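Local atomic coordinates of ankyrin repeat domain protein (Legionella pneumophila subsp. pneumophila, PDB entry 6MCA), a protein that is a bacterial effector with ankyrin repeats and a cysteine protease-like region, and interacts with the host LARP7 component of the 7SK snRNP complex. Residues L268-R282 and A350-Q363. Residues are numbered along the deposited sequence; the frame is centred on the assembly and turned at random.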
# COMPACT_ATOMS: atom_id res chain seq x y z
N LEU A 268 6.69 -8.59 7.86
CA LEU A 268 7.25 -9.79 7.25
C LEU A 268 6.10 -10.61 6.69
O LEU A 268 4.94 -10.46 7.10
CB LEU A 268 8.08 -10.60 8.25
CG LEU A 268 7.43 -11.23 9.48
CD1 LEU A 268 8.27 -12.40 9.95
CD2 LEU A 268 7.28 -10.21 10.59
N CYS A 269 6.40 -11.47 5.72
CA CYS A 269 5.33 -12.13 4.98
C CYS A 269 5.45 -13.64 5.10
O CYS A 269 6.55 -14.19 5.14
CB CYS A 269 5.35 -11.71 3.51
SG CYS A 269 4.81 -10.00 3.25
N PHE A 270 4.30 -14.31 5.17
CA PHE A 270 4.25 -15.76 5.16
C PHE A 270 3.33 -16.22 4.05
O PHE A 270 2.32 -15.56 3.75
CB PHE A 270 3.77 -16.30 6.51
CG PHE A 270 4.68 -15.97 7.66
CD1 PHE A 270 4.58 -14.75 8.31
CD2 PHE A 270 5.64 -16.87 8.08
CE1 PHE A 270 5.41 -14.44 9.37
CE2 PHE A 270 6.47 -16.57 9.14
CZ PHE A 270 6.36 -15.35 9.78
N VAL A 271 3.69 -17.33 3.42
CA VAL A 271 2.90 -17.89 2.33
C VAL A 271 2.63 -19.35 2.63
O VAL A 271 3.56 -20.12 2.89
CB VAL A 271 3.60 -17.75 0.96
CG1 VAL A 271 2.74 -18.34 -0.14
CG2 VAL A 271 3.91 -16.29 0.67
N ARG A 272 1.36 -19.74 2.61
CA ARG A 272 0.95 -21.13 2.74
C ARG A 272 0.43 -21.61 1.40
O ARG A 272 -0.43 -20.95 0.80
CB ARG A 272 -0.12 -21.28 3.83
CG ARG A 272 -0.47 -22.72 4.19
CD ARG A 272 -1.62 -23.26 3.34
NE ARG A 272 -1.93 -24.64 3.67
CZ ARG A 272 -2.95 -25.02 4.43
NH1 ARG A 272 -3.77 -24.11 4.94
NH2 ARG A 272 -3.15 -26.31 4.68
N TYR A 273 0.95 -22.73 0.92
CA TYR A 273 0.44 -23.36 -0.30
C TYR A 273 0.43 -24.86 -0.07
O TYR A 273 1.48 -25.50 -0.09
CB TYR A 273 1.29 -23.00 -1.52
CG TYR A 273 0.77 -23.62 -2.80
CD1 TYR A 273 -0.39 -23.14 -3.40
CD2 TYR A 273 1.42 -24.68 -3.40
CE1 TYR A 273 -0.88 -23.70 -4.56
CE2 TYR A 273 0.94 -25.25 -4.57
CZ TYR A 273 -0.21 -24.75 -5.14
OH TYR A 273 -0.69 -25.31 -6.30
N HIS A 274 -0.77 -25.41 0.15
CA HIS A 274 -0.94 -26.82 0.47
C HIS A 274 -0.09 -27.20 1.68
O HIS A 274 -0.26 -26.63 2.76
CB HIS A 274 -0.60 -27.70 -0.74
CG HIS A 274 -1.47 -27.43 -1.93
ND1 HIS A 274 -2.79 -27.04 -1.82
CD2 HIS A 274 -1.22 -27.51 -3.26
CE1 HIS A 274 -3.31 -26.89 -3.02
NE2 HIS A 274 -2.37 -27.16 -3.92
N GLN A 275 0.85 -28.13 1.51
CA GLN A 275 1.69 -28.58 2.61
C GLN A 275 2.96 -27.75 2.77
O GLN A 275 3.83 -28.13 3.56
CB GLN A 275 2.05 -30.06 2.42
CG GLN A 275 3.13 -30.32 1.38
CD GLN A 275 2.57 -30.51 -0.01
OE1 GLN A 275 1.55 -29.92 -0.37
NE2 GLN A 275 3.23 -31.34 -0.81
N TRP A 276 3.08 -26.64 2.05
CA TRP A 276 4.29 -25.82 2.07
C TRP A 276 4.03 -24.50 2.77
O TRP A 276 2.95 -23.91 2.65
CB TRP A 276 4.80 -25.57 0.65
CG TRP A 276 5.02 -26.83 -0.12
CD1 TRP A 276 4.27 -27.31 -1.15
CD2 TRP A 276 6.07 -27.78 0.09
NE1 TRP A 276 4.79 -28.50 -1.60
CE2 TRP A 276 5.89 -28.82 -0.85
CE3 TRP A 276 7.14 -27.86 0.98
CZ2 TRP A 276 6.75 -29.91 -0.93
CZ3 TRP A 276 7.99 -28.95 0.91
CH2 TRP A 276 7.79 -29.96 -0.04
N TRP A 277 5.05 -24.03 3.50
CA TRP A 277 5.00 -22.78 4.25
C TRP A 277 6.26 -22.00 3.94
O TRP A 277 7.32 -22.59 3.71
CB TRP A 277 4.88 -23.07 5.75
CG TRP A 277 4.88 -21.87 6.65
CD1 TRP A 277 5.97 -21.23 7.17
CD2 TRP A 277 3.73 -21.18 7.17
NE1 TRP A 277 5.58 -20.18 7.97
CE2 TRP A 277 4.21 -20.13 7.98
CE3 TRP A 277 2.35 -21.34 7.01
CZ2 TRP A 277 3.35 -19.25 8.64
CZ3 TRP A 277 1.50 -20.47 7.67
CH2 TRP A 277 2.00 -19.43 8.47
N ALA A 278 6.17 -20.68 3.90
CA ALA A 278 7.31 -19.87 3.52
C ALA A 278 7.35 -18.60 4.35
O ALA A 278 6.33 -17.93 4.52
CB ALA A 278 7.26 -19.50 2.03
N LYS A 279 8.53 -18.29 4.87
CA LYS A 279 8.79 -17.05 5.59
C LYS A 279 9.68 -16.15 4.75
O LYS A 279 10.71 -16.60 4.23
CB LYS A 279 9.43 -17.32 6.95
CG LYS A 279 9.72 -16.06 7.75
CD LYS A 279 10.06 -16.36 9.20
CE LYS A 279 11.34 -17.17 9.30
NZ LYS A 279 11.78 -17.33 10.71
N ILE A 280 9.27 -14.89 4.63
CA ILE A 280 9.95 -13.87 3.86
C ILE A 280 10.22 -12.70 4.79
O ILE A 280 9.28 -12.05 5.28
CB ILE A 280 9.13 -13.41 2.65
CG1 ILE A 280 8.69 -14.61 1.81
CG2 ILE A 280 9.91 -12.41 1.81
CD1 ILE A 280 7.54 -14.31 0.87
N ASP A 281 11.51 -12.44 5.05
CA ASP A 281 11.94 -11.30 5.85
C ASP A 281 13.32 -10.90 5.33
O ASP A 281 14.32 -11.53 5.68
CB ASP A 281 11.97 -11.63 7.33
CG ASP A 281 12.29 -10.42 8.20
OD1 ASP A 281 12.43 -9.31 7.65
OD2 ASP A 281 12.40 -10.59 9.43
N ARG A 282 13.35 -9.87 4.49
CA ARG A 282 14.58 -9.42 3.85
C ARG A 282 15.36 -8.42 4.71
O ARG A 282 16.36 -7.86 4.24
CB ARG A 282 14.27 -8.80 2.49
CG ARG A 282 13.45 -9.70 1.59
CD ARG A 282 12.89 -8.94 0.39
NE ARG A 282 13.94 -8.58 -0.56
CZ ARG A 282 13.70 -8.18 -1.81
NH1 ARG A 282 14.71 -7.86 -2.61
NH2 ARG A 282 12.45 -8.09 -2.25
N ALA A 350 9.64 -4.39 0.37
CA ALA A 350 10.37 -5.46 -0.32
C ALA A 350 9.87 -6.83 0.11
O ALA A 350 9.80 -7.76 -0.70
CB ALA A 350 11.86 -5.32 -0.05
N ASN A 351 9.52 -6.98 1.39
CA ASN A 351 8.98 -8.25 1.87
C ASN A 351 7.67 -8.59 1.17
O ASN A 351 7.44 -9.75 0.80
CB ASN A 351 8.78 -8.21 3.39
CG ASN A 351 10.09 -8.31 4.15
OD1 ASN A 351 11.12 -8.68 3.59
ND2 ASN A 351 10.05 -7.99 5.43
N VAL A 352 6.80 -7.60 0.97
CA VAL A 352 5.55 -7.86 0.27
C VAL A 352 5.81 -8.15 -1.20
O VAL A 352 5.18 -9.04 -1.79
CB VAL A 352 4.57 -6.68 0.45
CG1 VAL A 352 3.27 -6.96 -0.29
CG2 VAL A 352 4.30 -6.44 1.93
N GLN A 353 6.75 -7.43 -1.82
CA GLN A 353 7.07 -7.68 -3.22
C GLN A 353 7.58 -9.10 -3.43
O GLN A 353 7.22 -9.76 -4.41
CB GLN A 353 8.11 -6.68 -3.74
CG GLN A 353 7.74 -5.21 -3.58
CD GLN A 353 6.31 -4.91 -3.97
OE1 GLN A 353 5.93 -5.08 -5.13
NE2 GLN A 353 5.52 -4.46 -3.01
N ALA A 354 8.42 -9.59 -2.52
CA ALA A 354 9.02 -10.91 -2.67
C ALA A 354 8.00 -12.04 -2.59
O ALA A 354 8.35 -13.18 -2.90
CB ALA A 354 10.10 -11.12 -1.60
N VAL A 355 6.76 -11.76 -2.20
CA VAL A 355 5.74 -12.80 -2.13
C VAL A 355 5.48 -13.41 -3.50
O VAL A 355 5.21 -14.61 -3.61
CB VAL A 355 4.44 -12.22 -1.51
CG1 VAL A 355 3.26 -13.16 -1.74
CG2 VAL A 355 4.63 -11.97 -0.03
N VAL A 356 5.60 -12.61 -4.56
CA VAL A 356 5.27 -13.06 -5.91
C VAL A 356 6.21 -14.19 -6.35
O VAL A 356 5.72 -15.29 -6.67
CB VAL A 356 5.28 -11.89 -6.91
CG1 VAL A 356 5.12 -12.39 -8.33
CG2 VAL A 356 4.19 -10.89 -6.56
N PRO A 357 7.54 -14.00 -6.37
CA PRO A 357 8.40 -15.12 -6.78
C PRO A 357 8.34 -16.30 -5.83
O PRO A 357 8.43 -17.45 -6.28
CB PRO A 357 9.80 -14.50 -6.82
CG PRO A 357 9.73 -13.35 -5.90
CD PRO A 357 8.34 -12.80 -6.04
N VAL A 358 8.17 -16.05 -4.53
CA VAL A 358 8.11 -17.14 -3.57
C VAL A 358 6.86 -17.99 -3.80
O VAL A 358 6.92 -19.22 -3.84
CB VAL A 358 8.16 -16.60 -2.13
CG1 VAL A 358 7.94 -17.71 -1.13
CG2 VAL A 358 9.48 -15.91 -1.88
N ALA A 359 5.70 -17.34 -3.96
CA ALA A 359 4.47 -18.08 -4.21
C ALA A 359 4.52 -18.80 -5.55
O ALA A 359 4.03 -19.93 -5.68
CB ALA A 359 3.27 -17.13 -4.15
N TYR A 360 5.14 -18.17 -6.56
CA TYR A 360 5.33 -18.85 -7.84
C TYR A 360 6.15 -20.13 -7.66
O TYR A 360 5.75 -21.21 -8.11
CB TYR A 360 6.01 -17.91 -8.83
CG TYR A 360 5.94 -18.38 -10.26
CD1 TYR A 360 6.82 -19.36 -10.73
CD2 TYR A 360 5.01 -17.86 -11.14
CE1 TYR A 360 6.76 -19.81 -12.03
CE2 TYR A 360 4.94 -18.30 -12.45
CZ TYR A 360 5.82 -19.27 -12.89
OH TYR A 360 5.76 -19.72 -14.19
N SER A 361 7.30 -20.02 -6.99
CA SER A 361 8.15 -21.19 -6.77
C SER A 361 7.40 -22.28 -6.00
O SER A 361 7.52 -23.46 -6.32
CB SER A 361 9.42 -20.79 -6.02
OG SER A 361 10.27 -20.01 -6.84
N MET A 362 6.64 -21.88 -4.98
CA MET A 362 5.89 -22.87 -4.21
C MET A 362 4.85 -23.57 -5.07
O MET A 362 4.58 -24.76 -4.89
CB MET A 362 5.23 -22.20 -3.00
CG MET A 362 6.22 -21.73 -1.96
SD MET A 362 5.44 -20.71 -0.69
CE MET A 362 4.44 -21.93 0.15
N GLN A 363 4.25 -22.84 -6.01
CA GLN A 363 3.35 -23.49 -6.96
C GLN A 363 4.10 -24.45 -7.88
O GLN A 363 3.53 -25.46 -8.32
CB GLN A 363 2.61 -22.45 -7.79
CG GLN A 363 1.53 -21.71 -7.04
CD GLN A 363 0.83 -20.69 -7.91
OE1 GLN A 363 -0.21 -20.98 -8.51
NE2 GLN A 363 1.39 -19.49 -7.99
O HOH W 1 -1.29 -23.56 -8.64
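Met362 pushes its thioether into the face of the hairpin formed by strands 268-273 and 276-280. Its SD lies 3.5 Å from Ala278 CB and also touches Val271 CG1. A bend at the last torsion (chi3 69°) turns CE in among Val271, Tyr273 and Trp276, 3.4 Å from Val271 O. Further along, Ile280 CD1 and Val358 CG2 meet tip to tip at 3.7 Å. Val355 CG2 packs on Cys269 CB, and Ala354 CB on Ile280 CG2. At the turn end, Gln363 CG sits over one face of the Tyr273 ring in a CH-pi contact.

Polar bonds close the other end. Arg282 N donates to Asn351 OD1 (2.7 Å) in a nearly straight bond (167°). Asn351 ND2 binds Ala267 O, so both ends of the amide are held. Arg282 NH2 reaches Ala350 O (3.1 Å) from above the carbonyl plane, opposite Ala354 N. Arg282 NE donates to Ser340 O. Back at the turn end, a water joins Tyr273 OH to Gln363 OE1, which Asn220 ND2 also binds.

Helix 355-363 runs nearly parallel to strand 268-273, crossing at -21°. It packs one face of the antiparallel five-stranded sheet, consistent with this effector's cysteine protease-like region, while helices 188-202 and 373-399 touch residues 350-363.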